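Local atomic coordinates of aggregative adherence fimbrial subunit AggA (Escherichia coli O104:H4 str. C227-11, PDB entry 4PH8), a protein that forms the major subunit of aggregative adherence fimbriae type I, whose subunits are completed by a donated strand, and probably helps the bacterium bind host fibronectin. Residues A[35-41]-A[106-112]. Sequence-based numbering, arbitrary orientation.
Sequences GFSAKVT and KFLNASV
Two neighbouring antiparallel strands in the beta sandwich of a fimbrial subunit make up this contact, with Phe36, Ala38 and Val40 set in hydrogen-bonded pairs against Val112, Ala110 and Leu108. Each pair closes two backbone bonds, among them Ala38 N to Ala110 O at 2.9 Å and Leu108 N to Val40 O at 3.0 Å. The non-hydrogen-bonded pairs between them draw closer, and CA-H...O contacts help to fill the seam: Lys39 CA lies 3.1 Å from Leu108 O.

The two faces differ sharply. The six side chains of the hydrogen-bonded pairs point into the core and are buried; Phe36 CB meets Val112 CG2 at 4.0 Å, while Met128, Leu130 and Ala132 of strand 124-138 pack against Phe36, Ala38 and Val40. Ser37, Ser111, Lys39 and Asn109 occupy the other, partly exposed face, where a water donates to both Ala38 O and Asn109 OD1 and so ties side chain to backbone across the strands.

Lys39 runs alongside the Phe107 ring, and Lys39 CD comes within 3.4 Å of Phe107 CD1; a chi1 of 159°, setting CG opposite the backbone N, brings it there, and its bent end carries NZ to Thr19. Thr41 OG1 sits over one face of the same ring, toward the rim, with Thr41 CG2 3.7 Å from Phe107 CE1. Just past the last backbone pair, Val40 with Leu108, Thr41 OG1 donates to Lys106 O at 2.6 Å, the hydroxyl standing 30° out of the carbonyl plane.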
ATOM      1  N   GLY A  35      -4.522  13.027   2.305  1.00 20.66           N
ATOM      2  CA  GLY A  35      -3.777  12.040   1.521  1.00 17.55           C
ATOM      3  C   GLY A  35      -3.032  11.044   2.374  1.00 16.21           C
ATOM      4  O   GLY A  35      -2.487  11.395   3.428  1.00 18.00           O
ATOM      5  N   PHE A  36      -2.993   9.803   1.892  1.00 13.61           N
ATOM      6  CA  PHE A  36      -2.219   8.736   2.505  1.00 14.53           C
ATOM      7  C   PHE A  36      -1.517   8.000   1.363  1.00 14.34           C
ATOM      8  O   PHE A  36      -2.126   7.724   0.339  1.00 15.94           O
ATOM      9  CB  PHE A  36      -3.097   7.733   3.254  1.00 14.29           C
ATOM     10  CG  PHE A  36      -4.046   8.352   4.253  1.00 15.75           C
ATOM     11  CD1 PHE A  36      -3.631   8.634   5.543  1.00 15.61           C
ATOM     12  CD2 PHE A  36      -5.356   8.582   3.915  1.00 16.87           C
ATOM     13  CE1 PHE A  36      -4.506   9.184   6.465  1.00 19.67           C
ATOM     14  CE2 PHE A  36      -6.250   9.133   4.838  1.00 15.53           C
ATOM     15  CZ  PHE A  36      -5.812   9.431   6.111  1.00 19.59           C
ATOM     16  N   SER A  37      -0.244   7.690   1.536  1.00 12.37           N
ATOM     17  CA  SER A  37       0.475   7.015   0.495  1.00 13.30           C
ATOM     18  C   SER A  37       1.453   6.028   1.056  1.00 10.87           C
ATOM     19  O   SER A  37       1.828   6.086   2.231  1.00 10.53           O
ATOM     20  CB  SER A  37       1.174   8.008  -0.395  1.00 15.11           C
ATOM     21  OG  SER A  37       2.129   8.746   0.305  1.00 13.96           O
ATOM     22  N   ALA A  38       1.805   5.080   0.196  1.00 10.70           N
ATOM     23  CA  ALA A  38       2.726   4.009   0.511  1.00 10.65           C
ATOM     24  C   ALA A  38       3.683   3.828  -0.665  1.00  9.51           C
ATOM     25  O   ALA A  38       3.345   4.103  -1.822  1.00 10.49           O
ATOM     26  CB  ALA A  38       1.979   2.718   0.783  1.00 11.63           C
ATOM     27  N   LYS A  39       4.869   3.346  -0.348  1.00 10.29           N
ATOM     28  CA  LYS A  39       5.922   3.145  -1.321  1.00 11.30           C
ATOM     29  C   LYS A  39       6.609   1.836  -0.975  1.00 10.23           C
ATOM     30  O   LYS A  39       6.868   1.561   0.193  1.00 11.08           O
ATOM     31  CB  LYS A  39       6.893   4.347  -1.252  1.00 14.72           C
ATOM     32  CG  LYS A  39       8.287   4.152  -1.795  1.00 18.88           C
ATOM     33  CD  LYS A  39       9.107   5.439  -1.761  1.00 19.95           C
ATOM     34  CE  LYS A  39       9.513   5.939  -0.374  1.00 19.56           C
ATOM     35  NZ  LYS A  39      10.182   4.979   0.517  1.00 23.78           N
ATOM     36  N   VAL A  40       6.883   1.022  -1.991  1.00 10.50           N
ATOM     37  CA  VAL A  40       7.495  -0.292  -1.793  1.00 10.76           C
ATOM     38  C   VAL A  40       8.700  -0.441  -2.723  1.00 10.32           C
ATOM     39  O   VAL A  40       8.658  -0.064  -3.890  1.00  9.90           O
ATOM     40  CB  VAL A  40       6.487  -1.460  -2.043  1.00 12.44           C
ATOM     41  CG1 VAL A  40       7.111  -2.780  -1.626  1.00 13.72           C
ATOM     42  CG2 VAL A  40       5.196  -1.218  -1.284  1.00 14.12           C
ATOM     43  N   THR A  41       9.780  -0.993  -2.194  1.00 11.00           N
ATOM     44  CA  THR A  41      10.952  -1.262  -3.008  1.00 11.19           C
ATOM     45  C   THR A  41      11.623  -2.507  -2.463  1.00 11.58           C
ATOM     46  O   THR A  41      11.131  -3.142  -1.518  1.00 11.52           O
ATOM     47  CB  THR A  41      11.910  -0.043  -3.049  1.00 11.62           C
ATOM     48  OG1 THR A  41      12.897  -0.216  -4.088  1.00 11.30           O
ATOM     49  CG2 THR A  41      12.569   0.190  -1.705  1.00 13.15           C
ATOM     50  N   LYS A 106      12.565   2.191  -9.485  1.00 12.74           N
ATOM     51  CA  LYS A 106      12.826   1.282  -8.356  1.00 13.78           C
ATOM     52  C   LYS A 106      11.740   1.220  -7.289  1.00 12.21           C
ATOM     53  O   LYS A 106      11.837   0.427  -6.358  1.00 12.85           O
ATOM     54  CB  LYS A 106      14.145   1.657  -7.700  1.00 15.25           C
ATOM     55  CG  LYS A 106      15.383   1.496  -8.583  1.00 17.21           C
ATOM     56  CD  LYS A 106      16.605   1.627  -7.686  1.00 20.87           C
ATOM     57  CE  LYS A 106      17.929   1.461  -8.412  1.00 27.05           C
ATOM     58  NZ  LYS A 106      19.011   1.594  -7.404  1.00 30.66           N
ATOM     59  N   PHE A 107      10.705   2.047  -7.432  1.00 12.06           N
ATOM     60  CA  PHE A 107       9.648   2.137  -6.427  1.00 12.31           C
ATOM     61  C   PHE A 107       8.285   1.916  -7.030  1.00 11.41           C
ATOM     62  O   PHE A 107       8.006   2.372  -8.143  1.00 14.42           O
ATOM     63  CB  PHE A 107       9.670   3.508  -5.738  1.00 13.63           C
ATOM     64  CG  PHE A 107      10.932   3.785  -4.999  1.00 12.12           C
ATOM     65  CD1 PHE A 107      11.072   3.389  -3.687  1.00 13.39           C
ATOM     66  CD2 PHE A 107      12.000   4.436  -5.626  1.00 15.01           C
ATOM     67  CE1 PHE A 107      12.240   3.640  -2.985  1.00 13.27           C
ATOM     68  CE2 PHE A 107      13.173   4.671  -4.933  1.00 16.43           C
ATOM     69  CZ  PHE A 107      13.286   4.277  -3.611  1.00 15.64           C
ATOM     70  N   LEU A 108       7.451   1.209  -6.271  1.00  9.18           N
ATOM     71  CA  LEU A 108       6.009   1.206  -6.446  1.00 10.51           C
ATOM     72  C   LEU A 108       5.429   2.247  -5.504  1.00 10.04           C
ATOM     73  O   LEU A 108       5.666   2.184  -4.297  1.00 11.49           O
ATOM     74  CB  LEU A 108       5.447  -0.156  -6.078  1.00 10.81           C
ATOM     75  CG  LEU A 108       3.926  -0.326  -6.020  1.00 13.82           C
ATOM     76  CD1 LEU A 108       3.270   0.148  -7.293  1.00 17.16           C
ATOM     77  CD2 LEU A 108       3.600  -1.789  -5.772  1.00 14.93           C
ATOM     78  N   ASN A 109       4.691   3.206  -6.053  1.00  9.00           N
ATOM     79  CA  ASN A 109       4.034   4.239  -5.258  1.00 10.24           C
ATOM     80  C   ASN A 109       2.530   4.156  -5.483  1.00  9.73           C
ATOM     81  O   ASN A 109       2.053   3.943  -6.612  1.00 11.01           O
ATOM     82  CB  ASN A 109       4.553   5.648  -5.626  1.00 11.88           C
ATOM     83  CG  ASN A 109       5.876   6.002  -4.947  1.00 12.86           C
ATOM     84  OD1 ASN A 109       5.893   6.297  -3.759  1.00 18.26           O
ATOM     85  ND2 ASN A 109       6.982   5.990  -5.702  1.00 14.27           N
ATOM     86  N   ALA A 110       1.787   4.296  -4.395  1.00 10.68           N
ATOM     87  CA  ALA A 110       0.330   4.310  -4.428  1.00  9.60           C
ATOM     88  C   ALA A 110      -0.201   5.232  -3.352  1.00 10.66           C
ATOM     89  O   ALA A 110       0.437   5.452  -2.307  1.00 10.46           O
ATOM     90  CB  ALA A 110      -0.244   2.922  -4.238  1.00 10.07           C
ATOM     91  N   SER A 111      -1.385   5.761  -3.620  1.00 11.98           N
ATOM     92  CA  SER A 111      -2.058   6.645  -2.679  1.00 12.97           C
ATOM     93  C   SER A 111      -3.581   6.496  -2.660  1.00 13.48           C
ATOM     94  O   SER A 111      -4.193   5.959  -3.583  1.00 14.12           O
ATOM     95  CB  SER A 111      -1.688   8.087  -2.984  1.00 13.78           C
ATOM     96  OG  SER A 111      -2.264   8.509  -4.201  1.00 16.48           O
ATOM     97  N   VAL A 112      -4.171   6.926  -1.548  1.00 16.00           N
ATOM     98  CA  VAL A 112      -5.617   7.072  -1.438  1.00 15.99           C
ATOM     99  C   VAL A 112      -5.891   8.437  -0.848  1.00 18.58           C
ATOM    100  O   VAL A 112      -4.974   9.124  -0.375  1.00 15.47           O
ATOM    101  CB  VAL A 112      -6.278   5.974  -0.569  1.00 16.88           C
ATOM    102  CG1 VAL A 112      -6.178   4.612  -1.244  1.00 17.79           C
ATOM    103  CG2 VAL A 112      -5.715   5.943   0.859  1.00 17.59           C
TER
HETATM  104  O   HOH W   1       3.648   6.851  -2.508  1.00 20.90           O